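Local coordinates for protein galactose mutarotase related enzyme (Lactobacillus acidophilus, PDB 3DCD) that probably binds a carbohydrate and may act as an isomerase of the aldose 1-epimerase type, its own function not being established, at residues I172-A177 / D202-Y207; A177-N182 / W256-R261. All coordinates share one frame; numbering follows the deposited sequence.

Contact 1. Residues I172-A177 / D202-Y207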
ATOM      1  N   ILE A 172      16.335   0.202  -2.728  1.00 17.51           N
ATOM      2  CA  ILE A 172      16.578   1.638  -2.754  1.00 17.12           C
ATOM      3  C   ILE A 172      16.491   2.168  -1.334  1.00 17.83           C
ATOM      4  O   ILE A 172      15.384   2.252  -0.784  1.00 17.09           O
ATOM      5  CB  ILE A 172      15.554   2.394  -3.627  1.00 17.25           C
ATOM      6  CG1 ILE A 172      15.397   1.712  -5.004  1.00 16.43           C
ATOM      7  CG2 ILE A 172      15.959   3.907  -3.754  1.00 16.96           C
ATOM      8  CD1 ILE A 172      14.243   2.265  -5.859  1.00 17.88           C
ATOM      9  N   PRO A 173      17.636   2.542  -0.734  1.00 18.05           N
ATOM     10  CA  PRO A 173      17.534   2.966   0.657  1.00 18.92           C
ATOM     11  C   PRO A 173      16.929   4.360   0.782  1.00 19.30           C
ATOM     12  O   PRO A 173      17.059   5.183  -0.139  1.00 18.07           O
ATOM     13  CB  PRO A 173      18.994   2.963   1.159  1.00 18.64           C
ATOM     14  CG  PRO A 173      19.841   2.595   0.019  1.00 19.71           C
ATOM     15  CD  PRO A 173      19.016   2.619  -1.239  1.00 18.57           C
ATOM     16  N   LEU A 174      16.268   4.616   1.910  1.00 20.02           N
ATOM     17  CA  LEU A 174      15.734   5.949   2.193  1.00 21.03           C
ATOM     18  C   LEU A 174      16.670   6.702   3.119  1.00 21.98           C
ATOM     19  O   LEU A 174      17.211   6.121   4.054  1.00 22.70           O
ATOM     20  CB  LEU A 174      14.351   5.859   2.847  1.00 20.82           C
ATOM     21  CG  LEU A 174      13.126   5.577   1.983  1.00 21.11           C
ATOM     22  CD1 LEU A 174      11.986   5.063   2.842  1.00 19.95           C
ATOM     23  CD2 LEU A 174      12.696   6.821   1.224  1.00 18.86           C
ATOM     24  N   LYS A 175      16.872   7.990   2.845  1.00 22.73           N
ATOM     25  CA  LYS A 175      17.633   8.877   3.731  1.00 24.06           C
ATOM     26  C   LYS A 175      16.861  10.201   3.787  1.00 23.86           C
ATOM     27  O   LYS A 175      16.640  10.846   2.759  1.00 23.28           O
ATOM     28  CB  LYS A 175      19.063   9.070   3.204  1.00 24.07           C
ATOM     29  CG  LYS A 175      20.093   9.538   4.249  1.00 27.24           C
ATOM     30  CD  LYS A 175      21.487   9.752   3.626  1.00 26.27           C
ATOM     31  CE  LYS A 175      22.401   8.508   3.772  1.00 30.27           C
ATOM     32  NZ  LYS A 175      23.637   8.517   2.880  1.00 29.75           N
ATOM     33  N   ASP A 176      16.401  10.572   4.983  1.00 24.32           N
ATOM     34  CA  ASP A 176      15.595  11.798   5.166  1.00 24.49           C
ATOM     35  C   ASP A 176      14.361  11.837   4.257  1.00 23.46           C
ATOM     36  O   ASP A 176      14.029  12.876   3.674  1.00 23.52           O
ATOM     37  CB  ASP A 176      16.464  13.053   4.991  1.00 25.22           C
ATOM     38  CG  ASP A 176      17.604  13.119   6.007  1.00 28.62           C
ATOM     39  OD1 ASP A 176      17.333  12.904   7.216  1.00 31.01           O
ATOM     40  OD2 ASP A 176      18.764  13.390   5.596  1.00 31.07           O
ATOM     41  N   ALA A 177      13.709  10.678   4.141  1.00 22.02           N
ATOM     42  CA  ALA A 177      12.465  10.498   3.406  1.00 21.16           C
ATOM     43  C   ALA A 177      12.579  10.659   1.881  1.00 20.79           C
ATOM     44  O   ALA A 177      11.560  10.624   1.173  1.00 19.71           O
ATOM     45  CB  ALA A 177      11.332  11.384   4.000  1.00 21.46           C
ATOM     46  N   ASP A 202      16.186   2.348   9.611  1.00 20.29           N
ATOM     47  CA  ASP A 202      16.468   3.300   8.539  1.00 21.30           C
ATOM     48  C   ASP A 202      15.274   3.480   7.604  1.00 20.89           C
ATOM     49  O   ASP A 202      15.454   3.728   6.406  1.00 21.60           O
ATOM     50  CB  ASP A 202      17.687   2.841   7.732  1.00 21.67           C
ATOM     51  CG  ASP A 202      18.948   2.803   8.564  1.00 23.05           C
ATOM     52  OD1 ASP A 202      19.086   3.612   9.498  1.00 26.10           O
ATOM     53  OD2 ASP A 202      19.789   1.934   8.301  1.00 25.39           O
ATOM     54  N   ASP A 203      14.069   3.343   8.152  1.00 20.30           N
ATOM     55  CA  ASP A 203      12.809   3.512   7.408  1.00 20.45           C
ATOM     56  C   ASP A 203      12.531   2.301   6.477  1.00 18.96           C
ATOM     57  O   ASP A 203      13.148   1.247   6.623  1.00 19.09           O
ATOM     58  CB  ASP A 203      12.830   4.855   6.660  1.00 20.59           C
ATOM     59  CG  ASP A 203      11.465   5.461   6.485  1.00 24.01           C
ATOM     60  OD1 ASP A 203      10.443   4.731   6.418  1.00 25.44           O
ATOM     61  OD2 ASP A 203      11.418   6.701   6.389  1.00 28.58           O
ATOM     62  N   ALA A 204      11.582   2.458   5.559  1.00 17.89           N
ATOM     63  CA  ALA A 204      11.051   1.382   4.712  1.00 17.53           C
ATOM     64  C   ALA A 204      12.127   0.692   3.888  1.00 17.14           C
ATOM     65  O   ALA A 204      13.072   1.340   3.432  1.00 17.28           O
ATOM     66  CB  ALA A 204       9.968   1.936   3.774  1.00 17.75           C
ATOM     67  N   LEU A 205      11.986  -0.619   3.719  1.00 16.69           N
ATOM     68  CA  LEU A 205      12.819  -1.380   2.795  1.00 17.24           C
ATOM     69  C   LEU A 205      12.112  -1.300   1.438  1.00 17.58           C
ATOM     70  O   LEU A 205      10.964  -1.708   1.321  1.00 18.79           O
ATOM     71  CB  LEU A 205      12.940  -2.833   3.277  1.00 17.09           C
ATOM     72  CG  LEU A 205      13.395  -3.018   4.729  1.00 18.29           C
ATOM     73  CD1 LEU A 205      13.338  -4.509   5.156  1.00 21.24           C
ATOM     74  CD2 LEU A 205      14.797  -2.449   4.917  1.00 18.99           C
ATOM     75  N   ILE A 206      12.789  -0.756   0.423  1.00 17.30           N
ATOM     76  CA  ILE A 206      12.159  -0.538  -0.874  1.00 16.09           C
ATOM     77  C   ILE A 206      12.844  -1.391  -1.907  1.00 16.83           C
ATOM     78  O   ILE A 206      14.053  -1.242  -2.103  1.00 16.80           O
ATOM     79  CB  ILE A 206      12.225   0.966  -1.321  1.00 16.80           C
ATOM     80  CG1 ILE A 206      11.540   1.866  -0.283  1.00 15.95           C
ATOM     81  CG2 ILE A 206      11.599   1.139  -2.721  1.00 15.40           C
ATOM     82  CD1 ILE A 206      11.723   3.379  -0.524  1.00 15.80           C
ATOM     83  N   TYR A 207      12.070  -2.268  -2.560  1.00 16.95           N
ATOM     84  CA  TYR A 207      12.621  -3.186  -3.559  1.00 17.59           C
ATOM     85  C   TYR A 207      12.079  -2.903  -4.951  1.00 18.00           C
ATOM     86  O   TYR A 207      10.882  -2.684  -5.136  1.00 17.73           O
ATOM     87  CB  TYR A 207      12.395  -4.654  -3.159  1.00 17.61           C
ATOM     88  CG  TYR A 207      12.985  -4.989  -1.800  1.00 18.96           C
ATOM     89  CD1 TYR A 207      14.361  -5.133  -1.632  1.00 20.13           C
ATOM     90  CD2 TYR A 207      12.159  -5.119  -0.673  1.00 21.14           C
ATOM     91  CE1 TYR A 207      14.898  -5.423  -0.381  1.00 20.43           C
ATOM     92  CE2 TYR A 207      12.687  -5.402   0.579  1.00 19.98           C
ATOM     93  CZ  TYR A 207      14.051  -5.574   0.711  1.00 19.80           C
ATOM     94  OH  TYR A 207      14.568  -5.856   1.952  1.00 18.06           O
TER
HETATM   95  O   HOH W   1      15.032   0.703   1.386  1.00 16.98           O
HETATM   96  O   HOH W   2      15.465   2.707   4.049  1.00 20.46           O
HETATM   97  O   HOH W   3      16.048   6.874   6.553  1.00 28.25           O
HETATM   98  O   HOH W   4      13.832   8.446   5.692  1.00 24.31           O
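Leu174 and Ile206 pack at about a right angle to one another, with Leu174 CG 3.6 Å from Ile206 CD1. In Ile206, CG1 lies anti to the carbonyl carbon (chi1 -58°), and CD1 beyond it meets CG and both methyls of the leucine. Leu174 CD1 reaches further along the partner segment: it sits 3.8 Å from Ala204 CB and 3.7 Å from Asp203 CG, its side chain slanting across the carboxylate. That carboxylate is held from two directions. Ala204 N donates to Asp203 OD1 over 2.7 Å, on the anti side and 25° out of the carboxylate plane, while a water bound by Ala177 N donates to OD2. An alanine in place of Asp203 would probably leave the amide of Ala204 without this acceptor, break the water link to Ala177 and open a gap beside Leu174 CD1.

The backbones meet directly at one end, where Ile172 N donates to Ile206 O (2.8 Å, 159° at the hydrogen). From there they diverge, and water fills the interval: one molecule accepts from Ile206 N and lies 2.7 Å from Ile172 O, and another accepts from Leu174 N and lies within hydrogen-bonding distance of Asp202 O and Ala204 O. Strand 205-208 is paired on strand 236-240, whose Trp240 touches Asp203 and Ala204, while Leu179 of strand 178-179 packs against Ile172, Leu174 and Ile206.

Contact 2. Residues A177-N182 / W256-R261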
ATOM      1  N   ALA A 177      13.709  10.678   4.141  1.00 22.02           N
ATOM      2  CA  ALA A 177      12.465  10.498   3.406  1.00 21.16           C
ATOM      3  C   ALA A 177      12.579  10.659   1.881  1.00 20.79           C
ATOM      4  O   ALA A 177      11.560  10.624   1.173  1.00 19.71           O
ATOM      5  CB  ALA A 177      11.332  11.384   4.000  1.00 21.46           C
ATOM      6  N   SER A 178      13.819  10.821   1.394  1.00 19.14           N
ATOM      7  CA  SER A 178      14.099  10.827  -0.039  1.00 18.51           C
ATOM      8  C   SER A 178      14.883   9.584  -0.418  1.00 18.07           C
ATOM      9  O   SER A 178      15.539   8.972   0.442  1.00 18.00           O
ATOM     10  CB  SER A 178      14.889  12.061  -0.435  1.00 17.98           C
ATOM     11  OG  SER A 178      14.060  13.216  -0.322  1.00 19.94           O
ATOM     12  N   LEU A 179      14.817   9.205  -1.693  1.00 18.07           N
ATOM     13  CA  LEU A 179      15.621   8.060  -2.187  1.00 18.01           C
ATOM     14  C   LEU A 179      17.125   8.383  -2.215  1.00 18.32           C
ATOM     15  O   LEU A 179      17.575   9.307  -2.915  1.00 18.83           O
ATOM     16  CB  LEU A 179      15.139   7.564  -3.565  1.00 17.66           C
ATOM     17  CG  LEU A 179      13.635   7.344  -3.831  1.00 17.70           C
ATOM     18  CD1 LEU A 179      13.418   6.764  -5.233  1.00 17.42           C
ATOM     19  CD2 LEU A 179      13.001   6.423  -2.787  1.00 17.73           C
ATOM     20  N   ASP A 180      17.889   7.614  -1.448  1.00 18.48           N
ATOM     21  CA  ASP A 180      19.335   7.697  -1.400  1.00 19.01           C
ATOM     22  C   ASP A 180      19.862   6.946  -2.642  1.00 19.34           C
ATOM     23  O   ASP A 180      20.447   5.850  -2.562  1.00 19.25           O
ATOM     24  CB  ASP A 180      19.826   7.099  -0.071  1.00 19.43           C
ATOM     25  CG  ASP A 180      21.308   7.236   0.138  1.00 21.60           C
ATOM     26  OD1 ASP A 180      21.959   8.076  -0.520  1.00 22.98           O
ATOM     27  OD2 ASP A 180      21.828   6.484   0.981  1.00 24.40           O
ATOM     28  N   TRP A 181      19.634   7.559  -3.798  1.00 19.13           N
ATOM     29  CA  TRP A 181      19.747   6.878  -5.074  1.00 19.26           C
ATOM     30  C   TRP A 181      21.085   6.171  -5.276  1.00 19.39           C
ATOM     31  O   TRP A 181      21.120   5.020  -5.720  1.00 18.80           O
ATOM     32  CB  TRP A 181      19.465   7.833  -6.243  1.00 19.56           C
ATOM     33  CG  TRP A 181      19.313   7.055  -7.513  1.00 20.03           C
ATOM     34  CD1 TRP A 181      20.266   6.856  -8.468  1.00 19.76           C
ATOM     35  CD2 TRP A 181      18.161   6.308  -7.923  1.00 19.95           C
ATOM     36  NE1 TRP A 181      19.776   6.026  -9.457  1.00 21.48           N
ATOM     37  CE2 TRP A 181      18.477   5.695  -9.153  1.00 20.20           C
ATOM     38  CE3 TRP A 181      16.881   6.113  -7.377  1.00 19.67           C
ATOM     39  CZ2 TRP A 181      17.562   4.902  -9.850  1.00 20.74           C
ATOM     40  CZ3 TRP A 181      15.975   5.326  -8.069  1.00 19.98           C
ATOM     41  CH2 TRP A 181      16.324   4.723  -9.292  1.00 20.77           C
ATOM     42  N   ASN A 182      22.176   6.840  -4.934  1.00 19.28           N
ATOM     43  CA  ASN A 182      23.496   6.275  -5.244  1.00 20.64           C
ATOM     44  C   ASN A 182      23.899   5.088  -4.391  1.00 20.19           C
ATOM     45  O   ASN A 182      24.922   4.444  -4.651  1.00 19.71           O
ATOM     46  CB  ASN A 182      24.581   7.352  -5.236  1.00 20.84           C
ATOM     47  CG  ASN A 182      24.560   8.211  -6.503  1.00 25.02           C
ATOM     48  OD1 ASN A 182      24.980   9.380  -6.480  1.00 29.63           O
ATOM     49  ND2 ASN A 182      24.086   7.638  -7.615  1.00 26.18           N
ATOM     50  N   TRP A 256       2.959   1.970  -7.413  1.00 15.66           N
ATOM     51  CA  TRP A 256       3.070   2.430  -8.789  1.00 15.61           C
ATOM     52  C   TRP A 256       3.438   3.934  -8.719  1.00 16.04           C
ATOM     53  O   TRP A 256       2.707   4.802  -9.189  1.00 15.64           O
ATOM     54  CB  TRP A 256       1.735   2.225  -9.512  1.00 15.85           C
ATOM     55  CG  TRP A 256       1.420   0.772  -9.736  1.00 15.43           C
ATOM     56  CD1 TRP A 256       1.676   0.042 -10.865  1.00 15.39           C
ATOM     57  CD2 TRP A 256       0.820  -0.139  -8.792  1.00 16.45           C
ATOM     58  NE1 TRP A 256       1.273  -1.269 -10.691  1.00 15.23           N
ATOM     59  CE2 TRP A 256       0.749  -1.406  -9.423  1.00 16.23           C
ATOM     60  CE3 TRP A 256       0.347  -0.006  -7.468  1.00 15.23           C
ATOM     61  CZ2 TRP A 256       0.208  -2.545  -8.777  1.00 16.23           C
ATOM     62  CZ3 TRP A 256      -0.185  -1.129  -6.830  1.00 15.38           C
ATOM     63  CH2 TRP A 256      -0.245  -2.385  -7.479  1.00 14.50           C
ATOM     64  N   GLY A 257       4.564   4.215  -8.063  1.00 15.78           N
ATOM     65  CA  GLY A 257       4.967   5.586  -7.758  1.00 16.31           C
ATOM     66  C   GLY A 257       6.006   5.477  -6.669  1.00 16.06           C
ATOM     67  O   GLY A 257       6.137   4.426  -6.065  1.00 16.25           O
ATOM     68  N   ILE A 258       6.749   6.555  -6.410  1.00 15.95           N
ATOM     69  CA  ILE A 258       7.782   6.490  -5.383  1.00 15.81           C
ATOM     70  C   ILE A 258       8.147   7.875  -4.860  1.00 15.90           C
ATOM     71  O   ILE A 258       7.879   8.894  -5.513  1.00 15.65           O
ATOM     72  CB  ILE A 258       9.023   5.702  -5.915  1.00 15.77           C
ATOM     73  CG1 ILE A 258       9.965   5.257  -4.782  1.00 16.53           C
ATOM     74  CG2 ILE A 258       9.739   6.440  -7.040  1.00 15.78           C
ATOM     75  CD1 ILE A 258      10.959   4.149  -5.240  1.00 16.54           C
ATOM     76  N   ALA A 259       8.735   7.918  -3.669  1.00 16.51           N
ATOM     77  CA  ALA A 259       9.186   9.173  -3.077  1.00 16.22           C
ATOM     78  C   ALA A 259      10.161   9.918  -4.008  1.00 17.03           C
ATOM     79  O   ALA A 259      10.793   9.304  -4.873  1.00 16.54           O
ATOM     80  CB  ALA A 259       9.871   8.880  -1.771  1.00 16.40           C
ATOM     81  N   ASP A 260      10.307  11.226  -3.801  1.00 17.14           N
ATOM     82  CA  ASP A 260      11.361  12.005  -4.465  1.00 17.70           C
ATOM     83  C   ASP A 260      12.741  11.365  -4.244  1.00 18.17           C
ATOM     84  O   ASP A 260      13.042  10.862  -3.162  1.00 17.37           O
ATOM     85  CB  ASP A 260      11.414  13.446  -3.918  1.00 17.57           C
ATOM     86  CG  ASP A 260      10.595  14.447  -4.746  1.00 17.95           C
ATOM     87  OD1 ASP A 260       9.957  14.073  -5.760  1.00 17.74           O
ATOM     88  OD2 ASP A 260      10.601  15.640  -4.371  1.00 16.45           O
ATOM     89  N   ARG A 261      13.561  11.382  -5.288  1.00 18.26           N
ATOM     90  CA  ARG A 261      14.984  11.119  -5.159  1.00 19.50           C
ATOM     91  C   ARG A 261      15.665  12.255  -4.444  1.00 19.91           C
ATOM     92  O   ARG A 261      15.194  13.408  -4.501  1.00 19.69           O
ATOM     93  CB  ARG A 261      15.602  10.970  -6.543  1.00 19.46           C
ATOM     94  CG  ARG A 261      15.198   9.655  -7.175  1.00 21.20           C
ATOM     95  CD  ARG A 261      15.443   9.647  -8.650  1.00 27.06           C
ATOM     96  NE  ARG A 261      16.851   9.793  -8.990  1.00 30.54           N
ATOM     97  CZ  ARG A 261      17.400   9.241 -10.073  1.00 33.44           C
ATOM     98  NH1 ARG A 261      16.660   8.499 -10.898  1.00 34.03           N
ATOM     99  NH2 ARG A 261      18.688   9.421 -10.319  1.00 32.90           N
TER
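Leu179 and Arg261 form a single beta bridge, a local junction between short strand 178-179 and the loop after strand 249-256 in this aldose 1-epimerase-family fold. Within the two segments its bond runs from Leu179 N to Asp260 O, 2.8 Å long with 167° at the hydrogen, and the donor lies in the carbonyl plane; Leu179 also makes a backbone hydrogen bond with Asp262. Asp260 O receives a CA-H...O contact from Ser178 as well. The isobutyl group of Leu179 slants across Ile258, bringing the two CD1 methyls to 3.6 Å, and its CD2 lies 4.1 Å from Ala259 CB.

Beyond the backbone bridge, the Arg261 guanidinium lies flat on the Trp181 indole, with planes 7° apart. Arg261 CZ stands 3.7 Å from the centroid of the Trp181 five-membered ring and nearly on its normal, which defines a cation-pi stack over the face.

In the next shell, Tyr272 makes a second cation-pi contact with Arg261 and meets the Trp181 ring edge-to-face. Asp260 ties the loop to its surroundings: OD1 forms a salt bridge with Lys271 NZ and OD2 accepts from Lys57 N. Within the stack, a bend at chi3 (63°) places Arg261 NE over the indole, and NH2 comes within 3.5 Å of Trp181 CD1.

Overall arrangement
Followed from the N terminus, the chain passes strand 249-256's partner 136-147 and then enters strand 169-175, which supplies the first side of contact 1. It turns at Ala177, a residue common to both contacts, and continues into strand 178-179, the first side of contact 2. Contact 1 closes a loop of 24 residues when strand 205-208 arrives; contact 2 closes a longer one of 73 at 256-261. Because the segments alternate, the two loops cross. Their centres are 8 Å apart, and Ile172 CD1 packs 3.8 Å from Ile258 CD1. Together they tie the small sheet containing 169-175 and 178-179 to the sheet holding 205-208 and the loop that follows strand 249-256.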